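Local coordinates for protein endonuclease V isoform X2 (Ciona intestinalis, PDB 6OZI) that probably cleaves nucleic acid strands at inosine in a metal-dependent reaction, at residues A[69-74]-A[95-100]. The protein carries 1 engineered substitution. Numbering follows the deposited sequence.
Sequences YMNTTK and QQELQL. With K (potassium ion), chain E.
N71 and E97 mark the nearest backbone approach, CA to CA 7.7 Å, between strand segment 69-74 and helix segment 95-100, whose axes run at 136°, nearer antiparallel than parallel. The layering is that of the RNase H-like fold: strand 67-76, outermost in this chain's mixed sheet and hydrogen-bonded to strand 52-61, lies under helix 86-104. Alternation along the strand points Y69, N71 and T73 at the helix, while M70 and T72 face the side of helix 227-243.

E97 carries the polar contact. Its chain, bent at chi2, brings the carboxylate to the strand, where the two oxygens are gripped differently. E97 OE1 accepts a hydrogen bond from N71 ND2 at 3.0 Å on its syn side. That bond is nearly straight (164°) and close to the amide plane of N71, although the amide and carboxylate planes are 61° apart. E97 OE2 accepts a hydrogen bond from T73 OG1 at 2.7 Å, from well above the carboxylate plane, and is also hydrogen-bonded to S55 OG of strand 52-61, tying the helix to two adjacent strands. L100 crosses N71 at about a right angle, its CD2 packed against the amide, and L100 CG lies 4.0 Å from Y69 OH. A water donates to both O and OE1 of E97; its approach to Y69 OH is implausibly short and doubtful.

N71 ND2 also donates to a water that coordinates the potassium ion, while N71 OD1 binds the ion directly at 2.8 Å, and T72 O coordinates it at 2.8 Å.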
loop_
_atom_site.group_PDB
_atom_site.type_symbol
_atom_site.label_atom_id
_atom_site.label_comp_id
_atom_site.label_asym_id
_atom_site.label_seq_id
_atom_site.Cartn_x
_atom_site.Cartn_y
_atom_site.Cartn_z
ATOM N N TYR A 69 5.203 -6.377 -23.336
ATOM C CA TYR A 69 6.608 -6.555 -22.994
ATOM C C TYR A 69 6.855 -6.061 -21.577
ATOM O O TYR A 69 6.295 -5.047 -21.161
ATOM C CB TYR A 69 7.519 -5.807 -23.974
ATOM C CG TYR A 69 9.008 -5.857 -23.648
ATOM C CD1 TYR A 69 9.594 -4.908 -22.809
ATOM C CD2 TYR A 69 9.830 -6.830 -24.207
ATOM C CE1 TYR A 69 10.948 -4.937 -22.527
ATOM C CE2 TYR A 69 11.181 -6.867 -23.927
ATOM C CZ TYR A 69 11.736 -5.918 -23.088
ATOM O OH TYR A 69 13.085 -5.960 -22.821
ATOM N N MET A 70 7.697 -6.780 -20.843
ATOM C CA MET A 70 8.126 -6.339 -19.524
ATOM C C MET A 70 9.518 -6.887 -19.252
ATOM O O MET A 70 9.825 -8.027 -19.614
ATOM C CB MET A 70 7.153 -6.793 -18.427
ATOM C CG MET A 70 7.471 -6.241 -17.035
ATOM S SD MET A 70 8.640 -7.257 -16.098
ATOM C CE MET A 70 7.532 -8.498 -15.427
ATOM N N ASN A 71 10.359 -6.067 -18.625
ATOM C CA ASN A 71 11.650 -6.539 -18.146
ATOM C C ASN A 71 12.068 -5.701 -16.945
ATOM O O ASN A 71 11.832 -4.490 -16.916
ATOM C CB ASN A 71 12.725 -6.486 -19.243
ATOM C CG ASN A 71 14.066 -7.028 -18.769
ATOM O OD1 ASN A 71 14.279 -8.242 -18.718
ATOM N ND2 ASN A 71 14.977 -6.128 -18.424
ATOM N N THR A 72 12.678 -6.355 -15.956
ATOM C CA THR A 72 13.253 -5.678 -14.801
ATOM C C THR A 72 14.733 -6.020 -14.717
ATOM O O THR A 72 15.154 -7.097 -15.131
ATOM C CB THR A 72 12.569 -6.077 -13.481
ATOM O OG1 THR A 72 12.752 -7.481 -13.251
ATOM C CG2 THR A 72 11.080 -5.769 -13.525
ATOM N N THR A 73 15.524 -5.097 -14.171
ATOM C CA THR A 73 16.967 -5.274 -14.089
ATOM C C THR A 73 17.459 -4.795 -12.735
ATOM O O THR A 73 17.169 -3.665 -12.335
ATOM C CB THR A 73 17.688 -4.492 -15.193
ATOM O OG1 THR A 73 17.074 -4.765 -16.456
ATOM C CG2 THR A 73 19.152 -4.889 -15.256
ATOM N N LYS A 74 18.191 -5.648 -12.028
ATOM C CA LYS A 74 18.876 -5.202 -10.823
ATOM C C LYS A 74 19.995 -4.243 -11.215
ATOM O O LYS A 74 20.870 -4.592 -12.014
ATOM C CB LYS A 74 19.422 -6.396 -10.050
ATOM C CG LYS A 74 20.142 -6.032 -8.762
ATOM C CD LYS A 74 20.763 -7.271 -8.126
ATOM C CE LYS A 74 21.642 -6.914 -6.933
ATOM N NZ LYS A 74 22.726 -5.971 -7.328
ATOM N N GLN A 95 18.695 3.785 -20.688
ATOM C CA GLN A 95 19.419 3.401 -21.897
ATOM C C GLN A 95 19.654 1.896 -21.950
ATOM O O GLN A 95 19.573 1.285 -23.024
ATOM C CB GLN A 95 20.745 4.156 -21.975
ATOM C CG GLN A 95 20.592 5.666 -21.972
ATOM C CD GLN A 95 20.894 6.278 -23.322
ATOM O OE1 GLN A 95 20.348 5.853 -24.346
ATOM N NE2 GLN A 95 21.781 7.273 -23.337
ATOM N N GLN A 96 20.005 1.295 -20.811
ATOM C CA GLN A 96 20.208 -0.152 -20.775
ATOM C C GLN A 96 18.909 -0.904 -21.068
ATOM O O GLN A 96 18.890 -1.837 -21.883
ATOM C CB GLN A 96 20.808 -0.567 -19.433
ATOM C CG GLN A 96 22.261 -0.132 -19.262
ATOM C CD GLN A 96 23.173 -0.654 -20.376
ATOM O OE1 GLN A 96 23.014 -1.780 -20.864
ATOM N NE2 GLN A 96 24.127 0.176 -20.790
ATOM N N GLU A 97 17.813 -0.538 -20.383
ATOM C CA GLU A 97 16.535 -1.192 -20.664
ATOM C C GLU A 97 16.163 -1.048 -22.132
ATOM O O GLU A 97 15.723 -2.013 -22.765
ATOM C CB GLU A 97 15.418 -0.622 -19.782
ATOM C CG GLU A 97 15.505 -0.958 -18.295
ATOM C CD GLU A 97 15.167 -2.416 -17.985
ATOM O OE1 GLU A 97 14.801 -3.174 -18.908
ATOM O OE2 GLU A 97 15.275 -2.809 -16.808
ATOM N N LEU A 98 16.339 0.154 -22.688
ATOM C CA LEU A 98 15.970 0.415 -24.074
ATOM C C LEU A 98 16.783 -0.450 -25.022
ATOM O O LEU A 98 16.244 -1.026 -25.972
ATOM C CB LEU A 98 16.172 1.895 -24.395
ATOM C CG LEU A 98 15.803 2.338 -25.810
ATOM C CD1 LEU A 98 14.304 2.184 -26.018
ATOM C CD2 LEU A 98 16.239 3.775 -26.058
ATOM N N GLN A 99 18.099 -0.521 -24.797
ATOM C CA GLN A 99 18.951 -1.357 -25.634
ATOM C C GLN A 99 18.530 -2.821 -25.553
ATOM O O GLN A 99 18.518 -3.536 -26.567
ATOM C CB GLN A 99 20.410 -1.166 -25.218
ATOM C CG GLN A 99 21.343 -2.292 -25.589
ATOM C CD GLN A 99 22.805 -1.942 -25.325
ATOM O OE1 GLN A 99 23.167 -1.489 -24.234
ATOM N NE2 GLN A 99 23.657 -2.192 -26.313
ATOM N N LEU A 100 18.182 -3.288 -24.348
ATOM C CA LEU A 100 17.680 -4.651 -24.197
ATOM C C LEU A 100 16.384 -4.860 -24.980
ATOM O O LEU A 100 16.225 -5.869 -25.673
ATOM C CB LEU A 100 17.478 -4.958 -22.716
ATOM C CG LEU A 100 17.050 -6.368 -22.335
ATOM C CD1 LEU A 100 17.954 -7.390 -22.974
ATOM C CD2 LEU A 100 17.116 -6.479 -20.830
HETATM K K K E . 15.446 -9.510 -16.463
HETATM O O HOH W 1 13.949 -4.023 -21.679
HETATM O O HOH W 2 17.642 -7.437 -17.219
HETATM O O HOH W 3 14.571 -10.152 -13.981
HETATM O O HOH W 4 12.280 -9.724 -16.143
#